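Local coordinates for protein beta-1,4-exocellulase (Thermobifida fusca, PDB 4AVO) that probably hydrolyses cellulose from a chain end, releasing cellobiose, through this family 6 glycoside hydrolase catalytic domain, here substituted at its predicted proton donor and holding glucose units, at residues V38-I43 and I77-Y82; N225-S230 and T288-W293; R320-N325 and G388-G393; E363-D368 and A398-H403. The protein carries 1 engineered substitution. All coordinates share one frame; numbering follows the deposited sequence. Where two conformers were deposited one is given.

Interaction 1 (V38-I43 and I77-Y82); sequences VWLDRI and IQVVIY. With BGC (beta-D-glucopyranose), chain B; BGC (beta-D-glucopyranose), chain C.
Three backbone hydrogen bonds join strand 38-40 to strand 75-81 in parallel: V38 N to Q78 O (2.8 Å), V80 N to V38 O and L40 N to V80 O. L40 and V79 meet on one face of the sheet, CD1 to CG1 at 3.7 Å, where helix 103-119 packs over L40. W39 and V80 share the other face. There V80 CG2 sits 3.5 Å from the centroid of the W39 five-membered ring, almost on its normal, a CH-pi contact, while CG1 of V80 lies under CE3. The aromatic pair is T-shaped: the six-membered edge of W39 points at the face of Y82, planes 85° apart. These strands belong to the mostly parallel, barrel-like sheet of the family 6 fold, and their C-terminal ends carry the sugar site. C6 of glucose B covers the indole face opposite V80, 3.5 Å from W39 CD2, so the ring is sandwiched; W39 NE1 bonds to V352 O. The O3 hydroxyl of glucose B donates a hydrogen bond to D41 OD2 (2.7 Å), an oxygen also bonded to T53. A chi1 of -173° turns Y82 away from its backbone N, CZ 3.6 Å from C5 of glucose C.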
# COMPACT_ATOMS: atom_id res chain seq x y z
N VAL A 38 -5.92 8.98 -4.34
CA VAL A 38 -6.36 10.03 -3.43
C VAL A 38 -6.77 9.39 -2.10
O VAL A 38 -7.65 8.52 -2.07
CB VAL A 38 -7.54 10.82 -4.04
CG1 VAL A 38 -8.17 11.76 -3.02
CG2 VAL A 38 -7.07 11.61 -5.28
N TRP A 39 -6.13 9.80 -1.01
CA TRP A 39 -6.37 9.17 0.28
C TRP A 39 -7.39 9.93 1.09
O TRP A 39 -7.30 11.15 1.23
CB TRP A 39 -5.07 9.06 1.08
CG TRP A 39 -4.06 8.09 0.52
CD1 TRP A 39 -3.45 8.15 -0.71
CD2 TRP A 39 -3.50 6.95 1.19
NE1 TRP A 39 -2.56 7.10 -0.85
CE2 TRP A 39 -2.57 6.35 0.30
CE3 TRP A 39 -3.70 6.37 2.45
CZ2 TRP A 39 -1.85 5.21 0.63
CZ3 TRP A 39 -2.97 5.23 2.78
CH2 TRP A 39 -2.05 4.66 1.88
N LEU A 40 -8.36 9.20 1.62
CA LEU A 40 -9.32 9.78 2.55
C LEU A 40 -8.92 9.38 3.96
O LEU A 40 -9.46 8.43 4.53
CB LEU A 40 -10.75 9.34 2.20
CG LEU A 40 -11.27 9.82 0.83
CD1 LEU A 40 -12.67 9.28 0.57
CD2 LEU A 40 -11.28 11.34 0.71
N ASP A 41 -7.94 10.10 4.50
CA ASP A 41 -7.27 9.71 5.75
C ASP A 41 -7.96 10.21 7.02
O ASP A 41 -7.53 9.90 8.13
CB ASP A 41 -5.81 10.17 5.72
CG ASP A 41 -5.67 11.69 5.73
OD1 ASP A 41 -6.65 12.40 5.41
OD2 ASP A 41 -4.56 12.18 6.05
N ARG A 42 -9.03 10.99 6.84
CA ARG A 42 -9.80 11.56 7.94
C ARG A 42 -11.22 11.78 7.48
O ARG A 42 -11.48 11.87 6.28
CB ARG A 42 -9.24 12.93 8.35
CG ARG A 42 -7.82 12.95 8.85
CD ARG A 42 -7.54 14.24 9.60
NE ARG A 42 -8.21 14.21 10.90
CZ ARG A 42 -8.01 15.08 11.89
NH1 ARG A 42 -7.14 16.08 11.75
NH2 ARG A 42 -8.68 14.93 13.03
N ILE A 43 -12.15 11.89 8.43
CA ILE A 43 -13.52 12.29 8.10
C ILE A 43 -13.51 13.64 7.39
O ILE A 43 -14.24 13.84 6.41
CB ILE A 43 -14.42 12.30 9.35
CG1 ILE A 43 -14.73 10.87 9.79
CG2 ILE A 43 -15.73 13.04 9.07
CD1 ILE A 43 -15.15 10.73 11.26
N ILE A 77 -10.19 6.61 -11.33
CA ILE A 77 -9.62 7.27 -10.17
C ILE A 77 -9.49 6.26 -9.04
O ILE A 77 -10.38 5.45 -8.82
CB ILE A 77 -10.47 8.51 -9.73
CG1 ILE A 77 -9.85 9.21 -8.51
CG2 ILE A 77 -11.94 8.13 -9.47
CD1 ILE A 77 -10.50 10.54 -8.17
N GLN A 78 -8.37 6.31 -8.32
CA GLN A 78 -8.16 5.47 -7.15
C GLN A 78 -8.37 6.27 -5.88
O GLN A 78 -7.80 7.36 -5.72
CB GLN A 78 -6.76 4.85 -7.16
CG GLN A 78 -6.54 3.84 -8.27
CD GLN A 78 -5.10 3.39 -8.38
OE1 GLN A 78 -4.41 3.72 -9.34
NE2 GLN A 78 -4.63 2.64 -7.38
N VAL A 79 -9.20 5.74 -4.99
CA VAL A 79 -9.53 6.39 -3.72
C VAL A 79 -9.18 5.42 -2.60
O VAL A 79 -9.65 4.29 -2.60
CB VAL A 79 -11.03 6.77 -3.66
CG1 VAL A 79 -11.39 7.43 -2.32
CG2 VAL A 79 -11.39 7.70 -4.82
N VAL A 80 -8.38 5.87 -1.64
CA VAL A 80 -7.95 5.01 -0.54
C VAL A 80 -8.82 5.23 0.68
O VAL A 80 -8.93 6.34 1.20
CB VAL A 80 -6.46 5.21 -0.17
CG1 VAL A 80 -6.00 4.12 0.81
CG2 VAL A 80 -5.59 5.20 -1.43
N ILE A 81 -9.46 4.15 1.12
CA ILE A 81 -10.31 4.16 2.30
C ILE A 81 -9.38 3.80 3.45
O ILE A 81 -8.86 2.68 3.50
CB ILE A 81 -11.46 3.12 2.16
CG1 ILE A 81 -12.24 3.36 0.86
CG2 ILE A 81 -12.36 3.10 3.40
CD1 ILE A 81 -12.85 4.78 0.70
N TYR A 82 -9.15 4.75 4.34
CA TYR A 82 -8.08 4.62 5.33
C TYR A 82 -8.41 5.37 6.62
O TYR A 82 -7.80 6.41 6.93
CB TYR A 82 -6.76 5.11 4.72
CG TYR A 82 -5.54 4.86 5.57
CD1 TYR A 82 -5.14 3.56 5.89
CD2 TYR A 82 -4.77 5.93 6.05
CE1 TYR A 82 -4.02 3.33 6.67
CE2 TYR A 82 -3.64 5.71 6.83
CZ TYR A 82 -3.28 4.41 7.14
OH TYR A 82 -2.17 4.17 7.91
C2 BGC B . -0.83 8.76 6.11
C3 BGC B . -1.97 9.55 5.46
C4 BGC B . -1.63 9.90 4.01
C5 BGC B . -1.15 8.64 3.27
C6 BGC B . -0.69 8.94 1.85
C1 BGC B . -0.40 7.55 5.28
O2 BGC B . -1.25 8.37 7.40
O3 BGC B . -2.24 10.73 6.18
O4 BGC B . -2.77 10.44 3.40
O5 BGC B . -0.08 8.04 3.97
O6 BGC B . 0.51 9.69 1.88
C2 BGC C . 2.76 3.66 5.66
C3 BGC C . 2.44 5.17 5.52
C4 BGC C . 0.95 5.50 5.43
C5 BGC C . 0.18 4.39 6.15
C6 BGC C . -0.37 3.38 5.15
C1 BGC C . 2.06 2.93 6.82
O2 BGC C . 4.14 3.63 5.92
O3 BGC C . 3.10 5.70 4.39
O4 BGC C . 0.69 6.83 5.93
O5 BGC C . 0.91 3.70 7.17
O6 BGC C . 0.65 2.48 4.78

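Interaction 2 (N225-S230 and T288-W293); sequences NTANYS and TSRNGW. With BGC (beta-D-glucopyranose), chain D; BGC (beta-D-glucopyranose), chain C.
Two loops that follow neighbouring parallel strands, 221-224 and 283-287, meet here beside the sugar-binding cleft; the first begins with a type II turn, N225 to N228. The hydroxyl end of Y229 lies over one face of the R290 guanidinium, OH 3.2 Å from CZ, the planes 18° apart. Both groups turn to D359, the predicted proton acceptor: R290 by a salt bridge through NH2, Y229 by a hydrogen bond through OH, which would orient that carboxylate. R290 NH2 also makes a weak, bent bond to A227 O (2.9 Å). A bend at chi3 (-59°) carries the guanidinium back across the tyrosine. Water 1 accepts a hydrogen bond from R290 NE and donates to N228 O and S289 OG, while water 2 accepts from R290 N. Further along, W293 NE1 gives a straight bond to Y229 O at 2.8 Å, in the carbonyl plane, and N291 ND2 reaches S230 O at 2.9 Å within its own amide plane. A227 CB faces the sugar, 3.4 Å from O6 of glucose C. Helix 406-414 touches Y229 and R290 through Q408, and helix 262-276 meets N225 and S230 through E262.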
# COMPACT_ATOMS: atom_id res chain seq x y z
N ASN A 225 2.03 -4.25 -1.50
CA ASN A 225 3.13 -3.28 -1.49
C ASN A 225 2.72 -1.82 -1.28
O ASN A 225 3.51 -0.91 -1.50
CB ASN A 225 3.98 -3.44 -2.77
CG ASN A 225 5.47 -3.13 -2.56
OD1 ASN A 225 6.13 -2.60 -3.45
ND2 ASN A 225 5.99 -3.48 -1.40
N THR A 226 1.49 -1.59 -0.82
CA THR A 226 1.01 -0.21 -0.64
C THR A 226 1.88 0.49 0.39
O THR A 226 2.05 -0.00 1.51
CB THR A 226 -0.47 -0.13 -0.22
OG1 THR A 226 -1.27 -0.83 -1.18
CG2 THR A 226 -0.91 1.33 -0.16
N ALA A 227 2.44 1.63 -0.01
CA ALA A 227 3.33 2.42 0.83
C ALA A 227 4.57 1.64 1.30
O ALA A 227 5.19 2.00 2.30
CB ALA A 227 2.58 3.04 2.01
N ASN A 228 4.92 0.59 0.57
CA ASN A 228 6.15 -0.14 0.87
C ASN A 228 7.12 -0.13 -0.31
O ASN A 228 6.90 0.59 -1.30
CB ASN A 228 5.84 -1.56 1.39
CG ASN A 228 6.88 -2.05 2.39
OD1 ASN A 228 6.66 -2.03 3.60
ND2 ASN A 228 8.02 -2.48 1.89
N TYR A 229 8.20 -0.90 -0.21
CA TYR A 229 9.35 -0.79 -1.09
C TYR A 229 9.81 -2.14 -1.67
O TYR A 229 10.87 -2.22 -2.30
CB TYR A 229 10.53 -0.16 -0.32
CG TYR A 229 10.21 1.17 0.33
CD1 TYR A 229 9.58 1.24 1.57
CD2 TYR A 229 10.56 2.35 -0.31
CE1 TYR A 229 9.29 2.47 2.16
CE2 TYR A 229 10.27 3.59 0.26
CZ TYR A 229 9.64 3.64 1.49
OH TYR A 229 9.38 4.87 2.04
N SER A 230 9.03 -3.20 -1.45
CA SER A 230 9.45 -4.52 -1.89
C SER A 230 9.52 -4.57 -3.42
O SER A 230 8.67 -3.99 -4.10
CB SER A 230 8.55 -5.62 -1.33
OG SER A 230 8.72 -5.71 0.08
N THR A 288 3.79 0.37 -7.11
CA THR A 288 5.17 0.51 -7.59
C THR A 288 5.67 1.95 -7.44
O THR A 288 6.63 2.37 -8.08
CB THR A 288 5.29 0.06 -9.07
OG1 THR A 288 4.34 0.80 -9.87
CG2 THR A 288 5.00 -1.42 -9.20
N SER A 289 5.01 2.71 -6.56
CA SER A 289 5.36 4.11 -6.37
C SER A 289 6.80 4.31 -5.95
O SER A 289 7.41 5.30 -6.34
CB SER A 289 4.43 4.76 -5.34
OG SER A 289 4.42 3.99 -4.15
N ARG A 290 7.33 3.40 -5.14
CA ARG A 290 8.64 3.62 -4.53
C ARG A 290 9.54 2.39 -4.50
O ARG A 290 10.41 2.27 -3.63
CB ARG A 290 8.47 4.20 -3.12
CG ARG A 290 7.67 5.49 -3.09
CD ARG A 290 7.57 6.09 -1.70
NE ARG A 290 6.96 5.17 -0.74
CZ ARG A 290 6.65 5.50 0.51
NH1 ARG A 290 6.87 6.73 0.95
NH2 ARG A 290 6.10 4.60 1.32
N ASN A 291 9.37 1.48 -5.46
CA ASN A 291 10.09 0.21 -5.41
C ASN A 291 11.03 -0.05 -6.59
O ASN A 291 11.43 -1.19 -6.83
CB ASN A 291 9.11 -0.95 -5.20
CG ASN A 291 8.40 -1.36 -6.49
OD1 ASN A 291 8.31 -0.60 -7.45
ND2 ASN A 291 7.89 -2.59 -6.50
N GLY A 292 11.38 0.99 -7.33
CA GLY A 292 12.25 0.84 -8.51
C GLY A 292 13.69 0.48 -8.17
O GLY A 292 14.33 -0.26 -8.91
N TRP A 293 14.17 1.00 -7.04
CA TRP A 293 15.54 0.76 -6.58
C TRP A 293 16.58 0.97 -7.69
O TRP A 293 17.43 0.11 -7.93
CB TRP A 293 15.67 -0.63 -5.95
CG TRP A 293 14.93 -0.76 -4.65
CD1 TRP A 293 13.76 -1.42 -4.43
CD2 TRP A 293 15.32 -0.21 -3.38
NE1 TRP A 293 13.39 -1.31 -3.11
CE2 TRP A 293 14.33 -0.58 -2.44
CE3 TRP A 293 16.41 0.56 -2.94
CZ2 TRP A 293 14.39 -0.20 -1.09
CZ3 TRP A 293 16.48 0.93 -1.60
CH2 TRP A 293 15.48 0.54 -0.69
C2 BGC D . 3.60 -0.72 9.43
C3 BGC D . 2.60 0.28 8.81
C4 BGC D . 2.92 0.63 7.35
C5 BGC D . 3.20 -0.69 6.59
C6 BGC D . 3.73 -0.47 5.18
C1 BGC D . 3.83 -1.93 8.54
O2 BGC D . 3.19 -1.16 10.72
O3 BGC D . 2.59 1.47 9.57
O4 BGC D . 1.89 1.44 6.73
O5 BGC D . 4.17 -1.49 7.24
O6 BGC D . 3.85 -1.73 4.56
C2 BGC C . 2.76 3.66 5.66
C3 BGC C . 2.44 5.17 5.52
C4 BGC C . 0.95 5.50 5.43
C5 BGC C . 0.18 4.39 6.15
C6 BGC C . -0.37 3.38 5.15
C1 BGC C . 2.06 2.93 6.82
O2 BGC C . 4.14 3.63 5.92
O3 BGC C . 3.10 5.70 4.39
O4 BGC C . 0.69 6.83 5.93
O5 BGC C . 0.91 3.70 7.17
O6 BGC C . 0.65 2.48 4.78
O HOH W 1 5.36 2.97 -1.65
O HOH W 2 6.41 0.81 -3.99

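Interaction 3 (R320-N325 and G388-G393); sequences RIHPGN and GNNPSG. With BGC (beta-D-glucopyranose), chain E.
I321 meets the 388-393 loop with both of its branches. From CB, CG2 stands anti to the backbone N and rests against the N390 amide, 3.7 Å from CG and equally near OD1. The other branch runs through CG1 to CD1, which is 3.8 Å from P391 O and 3.9 Å from P391 CB, crossing the proline at about a right angle. H322, next along, has its ring face under G388 N, 3.8 Å from NE2, and its CD2 by N390 ND2. The segment 320-325 then makes a type I turn, H322 to N325, near one end of the row of bound sugars. Inside it G324 N donates to H322 ND1 (3.0 Å), which helps fix the imidazole's rotation, and R320 NH1 bonds to N325 O from above the carbonyl plane. The ring edge of H322 faces glucose E, with CE1 3.5 Å from O6; the same hydroxyl lies 3.5 Å from G324 CA. N325 lies against the backbone of P391 and S392, its CB 3.3 Å from S392 O, and that carbonyl accepts a bond from Q329 NE2. The 388-393 loop is held in turn by the bond of S392 OG to D378 O.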
# COMPACT_ATOMS: atom_id res chain seq x y z
N ARG A 320 17.35 -2.55 1.18
CA ARG A 320 17.11 -2.30 2.61
C ARG A 320 17.94 -3.21 3.50
O ARG A 320 18.37 -4.28 3.09
CB ARG A 320 15.63 -2.46 2.94
CG ARG A 320 14.78 -1.38 2.32
CD ARG A 320 13.34 -1.57 2.66
NE ARG A 320 12.72 -2.60 1.83
CZ ARG A 320 11.45 -2.98 1.96
NH1 ARG A 320 10.68 -2.44 2.89
NH2 ARG A 320 10.96 -3.91 1.15
N ILE A 321 18.18 -2.76 4.73
CA ILE A 321 18.93 -3.57 5.70
C ILE A 321 18.14 -4.83 6.05
O ILE A 321 18.71 -5.91 6.20
CB ILE A 321 19.26 -2.76 6.98
CG1 ILE A 321 20.10 -1.53 6.62
CG2 ILE A 321 20.01 -3.64 7.99
CD1 ILE A 321 20.08 -0.43 7.68
N HIS A 322 16.82 -4.67 6.16
CA HIS A 322 15.92 -5.75 6.57
C HIS A 322 14.58 -5.53 5.89
O HIS A 322 14.17 -4.38 5.72
CB HIS A 322 15.77 -5.76 8.09
CG HIS A 322 15.08 -6.98 8.63
ND1 HIS A 322 13.72 -7.06 8.79
CD2 HIS A 322 15.58 -8.18 9.03
CE1 HIS A 322 13.40 -8.25 9.27
NE2 HIS A 322 14.51 -8.95 9.43
N PRO A 323 13.88 -6.61 5.49
CA PRO A 323 12.62 -6.41 4.77
C PRO A 323 11.53 -5.74 5.62
O PRO A 323 10.58 -5.18 5.07
CB PRO A 323 12.21 -7.83 4.36
CG PRO A 323 12.96 -8.74 5.27
CD PRO A 323 14.25 -8.04 5.59
N GLY A 324 11.69 -5.79 6.94
CA GLY A 324 10.76 -5.14 7.87
C GLY A 324 10.96 -3.64 8.07
O GLY A 324 10.21 -3.01 8.82
N ASN A 325 11.97 -3.07 7.40
CA ASN A 325 12.21 -1.63 7.47
C ASN A 325 11.25 -0.92 6.52
O ASN A 325 11.47 -0.90 5.31
CB ASN A 325 13.67 -1.29 7.14
CG ASN A 325 14.64 -1.63 8.26
OD1 ASN A 325 15.86 -1.46 8.11
ND2 ASN A 325 14.12 -2.10 9.39
N GLY A 388 14.84 -7.58 12.96
CA GLY A 388 16.13 -8.22 13.16
C GLY A 388 17.11 -7.42 14.00
O GLY A 388 18.31 -7.57 13.84
N ASN A 389 16.58 -6.57 14.88
CA ASN A 389 17.39 -5.64 15.69
C ASN A 389 18.39 -4.81 14.87
O ASN A 389 19.56 -4.68 15.21
CB ASN A 389 18.10 -6.39 16.83
CG ASN A 389 17.14 -6.85 17.90
OD1 ASN A 389 16.45 -6.05 18.53
ND2 ASN A 389 17.08 -8.16 18.11
N ASN A 390 17.88 -4.24 13.78
CA ASN A 390 18.68 -3.50 12.82
C ASN A 390 18.38 -2.00 12.86
O ASN A 390 17.29 -1.60 13.30
CB ASN A 390 18.43 -4.04 11.41
CG ASN A 390 19.17 -5.34 11.14
OD1 ASN A 390 20.40 -5.39 11.21
ND2 ASN A 390 18.43 -6.40 10.82
N PRO A 391 19.33 -1.16 12.40
CA PRO A 391 18.99 0.24 12.16
C PRO A 391 17.75 0.35 11.28
O PRO A 391 17.50 -0.53 10.44
CB PRO A 391 20.22 0.77 11.43
CG PRO A 391 21.34 -0.05 11.97
CD PRO A 391 20.77 -1.43 12.17
N SER A 392 16.98 1.42 11.46
CA SER A 392 15.68 1.60 10.79
C SER A 392 15.78 1.81 9.28
O SER A 392 14.84 1.49 8.54
CB SER A 392 14.95 2.80 11.41
OG SER A 392 15.65 4.00 11.12
N GLY A 393 16.90 2.38 8.82
CA GLY A 393 17.07 2.75 7.42
C GLY A 393 16.27 3.98 6.99
O GLY A 393 16.22 4.32 5.80
C2 BGC E . 6.55 -10.75 10.88
C3 BGC E . 6.02 -9.62 9.99
C4 BGC E . 7.14 -8.66 9.57
C5 BGC E . 8.35 -9.44 9.05
C6 BGC E . 9.55 -8.55 8.73
C1 BGC E . 7.78 -11.40 10.25
O2 BGC E . 5.54 -11.72 11.06
O3 BGC E . 5.01 -8.90 10.67
O4 BGC E . 6.65 -7.86 8.52
O5 BGC E . 8.75 -10.42 9.99
O6 BGC E . 9.95 -7.85 9.88

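Interaction 4 (E363-D368 and A398-H403); sequences EEIPND and APISGH. With BGC (beta-D-glucopyranose), chain B.
Apolar contact between I365 and I400 carries most of this meeting of two loop segments. CD1 of I400 reaches into the angle between two residues, 3.7 Å from I365 CG2 and 3.6 Å from N367 CB. Its CG1 lies anti to its own carbonyl carbon (chi1 -66°), and chi2 near 161° extends the branch across the other loop. The CD1 arm of I365 goes elsewhere, alongside the backbone of 398-399, 4.0 Å from A398 O.

No direct hydrogen bond crosses between the segments; a water does the bridging. Water 3 donates to E363 OE2 at 2.7 Å and to A398 O at 2.8 Å. Within 363-368, N367 ND2 donates to I365 O (3.0 Å, 166° at the hydrogen), with the acceptor in the amide plane; this bond ties together the two residues that I400 CD1 touches. N367 is held further by E369 N at OD1 and by K371 O at ND2.

A type II turn, I400 to H403, closed by H403 N to I400 O, brings S401 and G402 to the sugar. S401 OG accepts a weak bond from O2 of glucose B, 3.3 Å away, and also bonds to A93 and S94. G402 CA lies 3.6 Å from O6 of that glucose.

The chemistry thus divides: apolar contact and one water join the loops near the surface, while S401 OG is shared between the sugar and the protein, the isoleucine contact lying on the same short segment as the turn that touches glucose B.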
# COMPACT_ATOMS: atom_id res chain seq x y z
N GLU A 363 10.83 12.52 14.39
CA GLU A 363 10.88 13.01 15.77
C GLU A 363 9.46 13.34 16.23
O GLU A 363 8.51 13.19 15.46
CB GLU A 363 11.80 14.23 15.87
CG GLU A 363 11.26 15.47 15.16
CD GLU A 363 12.36 16.44 14.77
OE1 GLU A 363 13.15 16.86 15.64
OE2 GLU A 363 12.44 16.78 13.57
N GLU A 364 9.33 13.81 17.47
CA GLU A 364 8.05 14.28 17.99
C GLU A 364 7.64 15.56 17.30
O GLU A 364 8.37 16.56 17.34
CB GLU A 364 8.13 14.53 19.50
CG GLU A 364 8.46 13.30 20.33
CD GLU A 364 7.23 12.48 20.70
OE1 GLU A 364 6.12 12.81 20.24
OE2 GLU A 364 7.40 11.51 21.47
N ILE A 365 6.47 15.54 16.65
CA ILE A 365 5.89 16.74 16.05
C ILE A 365 4.41 16.82 16.44
O ILE A 365 3.63 15.93 16.08
CB ILE A 365 6.03 16.77 14.50
CG1 ILE A 365 7.49 16.51 14.08
CG2 ILE A 365 5.52 18.11 13.95
CD1 ILE A 365 7.71 16.37 12.57
N PRO A 366 4.03 17.88 17.18
CA PRO A 366 2.66 18.01 17.64
C PRO A 366 1.70 18.10 16.46
O PRO A 366 2.00 18.75 15.46
CB PRO A 366 2.67 19.33 18.42
CG PRO A 366 4.10 19.58 18.73
CD PRO A 366 4.85 19.03 17.57
N ASN A 367 0.57 17.42 16.57
CA ASN A 367 -0.41 17.38 15.50
C ASN A 367 -1.79 17.00 16.03
O ASN A 367 -1.91 16.47 17.14
CB ASN A 367 0.01 16.37 14.43
CG ASN A 367 -0.03 14.95 14.92
OD1 ASN A 367 -1.05 14.27 14.79
ND2 ASN A 367 1.07 14.49 15.52
N ASP A 368 -2.82 17.27 15.23
CA ASP A 368 -4.20 16.94 15.58
C ASP A 368 -4.74 15.77 14.73
O ASP A 368 -5.96 15.58 14.62
CB ASP A 368 -5.10 18.17 15.43
CG ASP A 368 -5.18 18.69 14.00
OD1 ASP A 368 -4.60 18.06 13.07
OD2 ASP A 368 -5.82 19.74 13.78
N ALA A 398 12.27 13.91 8.68
CA ALA A 398 11.02 13.56 8.01
C ALA A 398 9.83 14.21 8.71
O ALA A 398 9.79 14.24 9.94
CB ALA A 398 10.85 12.06 8.00
N PRO A 399 8.86 14.71 7.92
CA PRO A 399 7.67 15.28 8.53
C PRO A 399 6.63 14.19 8.84
O PRO A 399 6.85 13.02 8.56
CB PRO A 399 7.15 16.22 7.44
CG PRO A 399 7.51 15.52 6.17
CD PRO A 399 8.82 14.81 6.45
N ILE A 400 5.51 14.60 9.43
CA ILE A 400 4.41 13.70 9.76
C ILE A 400 3.97 12.92 8.52
O ILE A 400 4.04 13.44 7.40
CB ILE A 400 3.24 14.52 10.36
CG1 ILE A 400 3.66 15.10 11.71
CG2 ILE A 400 1.97 13.67 10.52
CD1 ILE A 400 2.81 16.26 12.15
N SER A 401 3.52 11.68 8.71
CA SER A 401 3.08 10.84 7.59
C SER A 401 2.07 11.58 6.73
O SER A 401 1.16 12.24 7.24
CB SER A 401 2.50 9.52 8.08
OG SER A 401 1.35 9.72 8.89
N GLY A 402 2.25 11.49 5.41
CA GLY A 402 1.35 12.13 4.46
C GLY A 402 1.75 13.56 4.13
O GLY A 402 1.30 14.11 3.12
N HIS A 403 2.59 14.16 4.97
CA HIS A 403 3.08 15.51 4.71
C HIS A 403 4.20 15.48 3.67
O HIS A 403 4.89 14.47 3.51
CB HIS A 403 3.59 16.17 6.00
CG HIS A 403 2.53 16.41 7.02
ND1 HIS A 403 2.44 17.57 7.75
CD2 HIS A 403 1.50 15.63 7.44
CE1 HIS A 403 1.42 17.50 8.59
NE2 HIS A 403 0.83 16.33 8.41
C2 BGC B . -0.83 8.76 6.11
C3 BGC B . -1.97 9.55 5.46
C4 BGC B . -1.63 9.90 4.01
C5 BGC B . -1.15 8.64 3.27
C6 BGC B . -0.69 8.94 1.85
C1 BGC B . -0.40 7.55 5.28
O2 BGC B . -1.25 8.37 7.40
O3 BGC B . -2.24 10.73 6.18
O4 BGC B . -2.77 10.44 3.40
O5 BGC B . -0.08 8.04 3.97
O6 BGC B . 0.51 9.69 1.88
O HOH W 3 11.37 16.15 11.16

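In the fold
Along the chain, interactions 1 and 2 come in series, whereas interactions 3 and 4 alternate their segments within the long loops after helix 308-315 and strand 346-350. Interactions 1 and 2 involve strands of the same mixed sheet or the loops at their ends; their centres are 18 Å apart, and they touch through W39 and T226. The centre of interaction 4 is 19 Å from that of interaction 1, and a long, weak ion pair runs from R42 to D368. The centre of interaction 3 is about 15 Å from that of interaction 2, which R320 NH2 meets in a weak hydrogen bond to S230 OG. The contacts border the row of bound sugars, 1 and 4 at glucose B, 1 and 2 at glucose C, and 3 at glucose E.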